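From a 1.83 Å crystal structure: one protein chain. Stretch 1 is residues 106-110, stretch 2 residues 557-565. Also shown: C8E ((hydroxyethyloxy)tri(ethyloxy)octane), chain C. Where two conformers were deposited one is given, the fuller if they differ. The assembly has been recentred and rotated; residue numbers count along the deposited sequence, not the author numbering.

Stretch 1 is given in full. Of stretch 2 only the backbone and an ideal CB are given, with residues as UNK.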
# COMPACT_ATOMS: atom_id res chain seq x y z
N ILE A 106 -29.77 10.67 -6.65
CA ILE A 106 -29.60 11.47 -7.85
C ILE A 106 -30.22 12.85 -7.58
O ILE A 106 -31.35 12.93 -7.08
CB ILE A 106 -30.24 10.77 -9.08
CG1 ILE A 106 -29.71 9.34 -9.26
CG2 ILE A 106 -30.02 11.61 -10.32
CD1 ILE A 106 -30.36 8.55 -10.36
N ARG A 107 -29.45 13.92 -7.83
CA ARG A 107 -29.86 15.29 -7.54
C ARG A 107 -30.34 15.39 -6.09
O ARG A 107 -31.25 16.19 -5.77
CB ARG A 107 -30.93 15.75 -8.53
CG ARG A 107 -30.36 16.06 -9.90
CD ARG A 107 -31.29 16.83 -10.81
NE ARG A 107 -30.59 17.22 -12.02
CZ ARG A 107 -31.15 17.79 -13.08
NH1 ARG A 107 -32.48 17.84 -13.19
NH2 ARG A 107 -30.38 18.18 -14.07
N GLY A 108 -29.71 14.62 -5.20
CA GLY A 108 -29.90 14.73 -3.78
C GLY A 108 -31.15 14.07 -3.26
O GLY A 108 -31.49 14.23 -2.08
N TYR A 109 -31.84 13.29 -4.10
CA TYR A 109 -32.98 12.50 -3.68
C TYR A 109 -32.72 11.01 -3.95
O TYR A 109 -32.12 10.65 -4.95
CB TYR A 109 -34.24 12.90 -4.46
CG TYR A 109 -34.82 14.22 -4.05
CD1 TYR A 109 -35.36 14.40 -2.79
CD2 TYR A 109 -34.80 15.29 -4.92
CE1 TYR A 109 -35.91 15.61 -2.42
CE2 TYR A 109 -35.31 16.53 -4.54
CZ TYR A 109 -35.90 16.67 -3.31
OH TYR A 109 -36.48 17.86 -2.96
N ALA A 110 -33.29 10.16 -3.09
CA ALA A 110 -33.16 8.72 -3.25
C ALA A 110 -33.65 8.32 -4.65
O ALA A 110 -34.62 8.87 -5.17
CB ALA A 110 -33.93 8.00 -2.17
N UNK A 557 -42.07 19.54 3.25
CA UNK A 557 -41.38 19.78 2.02
C UNK A 557 -39.87 19.71 2.22
O UNK A 557 -39.32 20.28 3.17
CB UNK A 557 -41.79 21.14 1.44
N UNK A 558 -39.21 19.15 1.20
CA UNK A 558 -37.78 19.29 0.99
C UNK A 558 -37.59 19.98 -0.37
O UNK A 558 -38.31 19.68 -1.33
CB UNK A 558 -37.07 17.94 1.04
N UNK A 559 -36.66 20.91 -0.42
CA UNK A 559 -36.34 21.65 -1.62
C UNK A 559 -34.84 21.51 -1.91
O UNK A 559 -34.02 21.96 -1.13
CB UNK A 559 -36.74 23.12 -1.47
N UNK A 560 -34.54 20.88 -3.04
CA UNK A 560 -33.17 20.70 -3.51
C UNK A 560 -32.91 21.66 -4.67
O UNK A 560 -33.53 21.56 -5.73
CB UNK A 560 -32.92 19.25 -3.94
N UNK A 561 -31.98 22.59 -4.45
CA UNK A 561 -31.49 23.46 -5.47
C UNK A 561 -30.06 23.04 -5.80
O UNK A 561 -29.26 22.81 -4.89
CB UNK A 561 -31.57 24.92 -5.03
N UNK A 562 -29.74 23.01 -7.08
CA UNK A 562 -28.43 22.54 -7.46
C UNK A 562 -27.92 23.18 -8.73
O UNK A 562 -28.69 23.64 -9.59
CB UNK A 562 -28.45 21.02 -7.62
N UNK A 563 -26.60 23.13 -8.87
CA UNK A 563 -25.89 23.49 -10.08
C UNK A 563 -24.89 22.37 -10.39
O UNK A 563 -24.20 21.89 -9.49
CB UNK A 563 -25.19 24.84 -9.93
N UNK A 564 -24.84 21.96 -11.66
CA UNK A 564 -24.06 20.82 -12.14
C UNK A 564 -23.21 21.26 -13.34
O UNK A 564 -23.77 21.78 -14.30
CB UNK A 564 -24.98 19.65 -12.52
N UNK A 565 -21.89 21.02 -13.30
CA UNK A 565 -21.05 21.10 -14.48
C UNK A 565 -20.40 19.74 -14.70
O UNK A 565 -19.74 19.25 -13.80
CB UNK A 565 -20.00 22.20 -14.34
C1 C8E C . -27.45 27.07 -5.78
C2 C8E C . -28.48 26.49 -6.73
C3 C8E C . -29.03 27.52 -7.72
C4 C8E C . -30.36 27.10 -8.33
C5 C8E C . -31.41 28.19 -8.13
C6 C8E C . -32.73 27.80 -8.77
C7 C8E C . -32.55 27.21 -10.17
C8 C8E C . -33.87 27.17 -10.92
O9 C8E C . -33.61 26.91 -12.30
C10 C8E C . -34.82 26.72 -13.04
C11 C8E C . -35.19 27.98 -13.84
O12 C8E C . -36.34 27.75 -14.68
C13 C8E C . -36.45 28.64 -15.79
C14 C8E C . -37.36 28.02 -16.85
O15 C8E C . -38.05 26.87 -16.33
C16 C8E C . -39.47 27.05 -16.31
C17 C8E C . -40.20 25.93 -17.06
O18 C8E C . -39.91 25.96 -18.46
C19 C8E C . -40.91 26.65 -19.22
C20 C8E C . -40.72 26.35 -20.70
O21 C8E C . -39.96 25.14 -20.75

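Stretch 1 is a type I' turn from Ile106 to Tyr109, closed by two backbone hydrogen bonds, Ile106 N to Tyr109 O (2.9 Å) and Tyr109 N to Ile106 O (3.0 Å). The carbonyls of Arg107 and Gly108, at its tip, make no such bond within the turn. Stretch 2 is strand throughout.

At position 557, CA-to-CB points sideways and the ideal CB has nothing of stretch 1 within 5.5 Å. Stretch 1 sets no preference; the residue is Glu557, extended and without contact.

Position 558 points toward the turn, its ideal CB 4.0 Å from Tyr109 OH. A medium or long side chain could run along the tyrosine ring, and a polar end could seek Gly108 O; Gln, Lys, Arg or Met would all be plausible. The residue is Gln558. Its NE2 lies 3.5 Å from Tyr109 CE1, oblique to the ring, and reaches Gly108 O through a water that donates to that oxygen (2.7 Å) and accepts from Gln558 NE2 (3.1 Å). The backbone takes part too: Tyr109 OH sits 3.1 Å from Gln558 O.

Position 559 points away, and its ideal CB comes no nearer than 5.5 Å, to Tyr109 OH. Many side chains would serve; Arg559 is found, its CA-to-CB bond directed off the turn.

Position 560 is the most constrained. CA-to-CB points toward stretch 1, and the ideal CB is 3.7 Å from Tyr109 CE2 and 3.9 Å from Arg107 O. Two nearby carbonyls call for a short donor: Asn fits well, Ser or Thr less fully, and Asp would bring negative charge to acceptors. The residue is Asn560 (chi1 m). Its ND2 donates to Arg107 O at 3.0 Å and 168°, and weakly to Gly108 O at 3.1 Å and 143°. The same nitrogen lies over one face of the Tyr109 ring, 3.3 Å from CE2, while Asn560 OD1 accepts from Gln558 NE2 (2.9 Å), linking the two amides. Glycine at 108 suits this arrangement: its phi is positive, and an ideal CB there would lie 2.6 Å from Asn560 ND2, a clash.

Position 561 points away, leaving the choice open; Arg561 has its CB 3.8 Å from C8E C2.

At position 562 a CB would point toward stretch 1 but find nothing within 5.5 Å, so small or larger residues seem possible. The residue is Gly562, whose N is 3.7 Å from C8E C2.

Position 563 is out of reach of the turn, so stretch 1 leaves the choice open; it is Ile563, its CG1 3.8 Å from C8E C2, an apolar contact.

Position 564 points toward stretch 1, though beyond 5.5 Å from its ideal CB. The extended Arg107 guanidinium invites an acid long enough to span the gap: Glu readily, Asp less so. Glu564 forms a two-point salt bridge, with Arg107 NE donating to Glu564 OE1 (2.9 Å) and Arg107 NH2 to Glu564 OE2 (2.8 Å), the latter near the guanidinium plane.

Position 565 is out of reach and unconstrained here; it is Trp565.

Stretch 2 557-565: EQRNRGIEW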
# COMPACT_ATOMS: atom_id res chain seq x y z
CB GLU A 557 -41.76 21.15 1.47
CG GLU A 557 -41.15 21.44 0.11
CD GLU A 557 -41.55 22.80 -0.44
OE1 GLU A 557 -40.88 23.82 -0.09
OE2 GLU A 557 -42.48 22.81 -1.25
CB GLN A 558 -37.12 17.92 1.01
CG GLN A 558 -35.61 17.97 0.75
CD GLN A 558 -34.89 16.66 0.98
OE1 GLN A 558 -35.34 15.82 1.74
NE2 GLN A 558 -33.80 16.44 0.26
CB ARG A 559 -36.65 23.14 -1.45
CG ARG A 559 -36.44 23.95 -2.73
CD ARG A 559 -36.72 25.43 -2.51
NE ARG A 559 -35.81 26.04 -1.55
CZ ARG A 559 -36.13 27.03 -0.72
NH1 ARG A 559 -35.26 27.46 0.18
NH2 ARG A 559 -37.32 27.60 -0.80
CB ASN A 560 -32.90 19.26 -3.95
CG ASN A 560 -32.79 18.26 -2.83
OD1 ASN A 560 -33.22 18.53 -1.71
ND2 ASN A 560 -32.33 17.06 -3.16
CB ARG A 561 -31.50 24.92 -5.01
CG ARG A 561 -32.88 25.53 -4.85
CD ARG A 561 -32.83 26.88 -4.13
NE ARG A 561 -34.13 27.54 -4.23
CZ ARG A 561 -34.53 28.58 -3.48
NH1 ARG A 561 -33.73 29.12 -2.59
NH2 ARG A 561 -35.74 29.08 -3.68
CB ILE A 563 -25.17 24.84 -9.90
CG1 ILE A 563 -26.15 25.99 -9.65
CG2 ILE A 563 -24.26 25.13 -11.08
CD1 ILE A 563 -25.48 27.22 -9.08
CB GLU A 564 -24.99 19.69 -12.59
CG GLU A 564 -26.14 19.35 -11.64
CD GLU A 564 -27.32 18.63 -12.29
OE1 GLU A 564 -27.66 17.51 -11.88
OE2 GLU A 564 -27.88 19.20 -13.24
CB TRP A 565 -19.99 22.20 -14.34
CG TRP A 565 -18.98 22.18 -15.45
CD1 TRP A 565 -19.21 21.94 -16.78
CD2 TRP A 565 -17.56 22.38 -15.33
NE1 TRP A 565 -18.03 21.95 -17.47
CE2 TRP A 565 -17.01 22.24 -16.62
CE3 TRP A 565 -16.70 22.69 -14.27
CZ2 TRP A 565 -15.64 22.37 -16.86
CZ3 TRP A 565 -15.35 22.78 -14.50
CH2 TRP A 565 -14.83 22.64 -15.79
O HOH W 1 -32.81 13.54 0.14
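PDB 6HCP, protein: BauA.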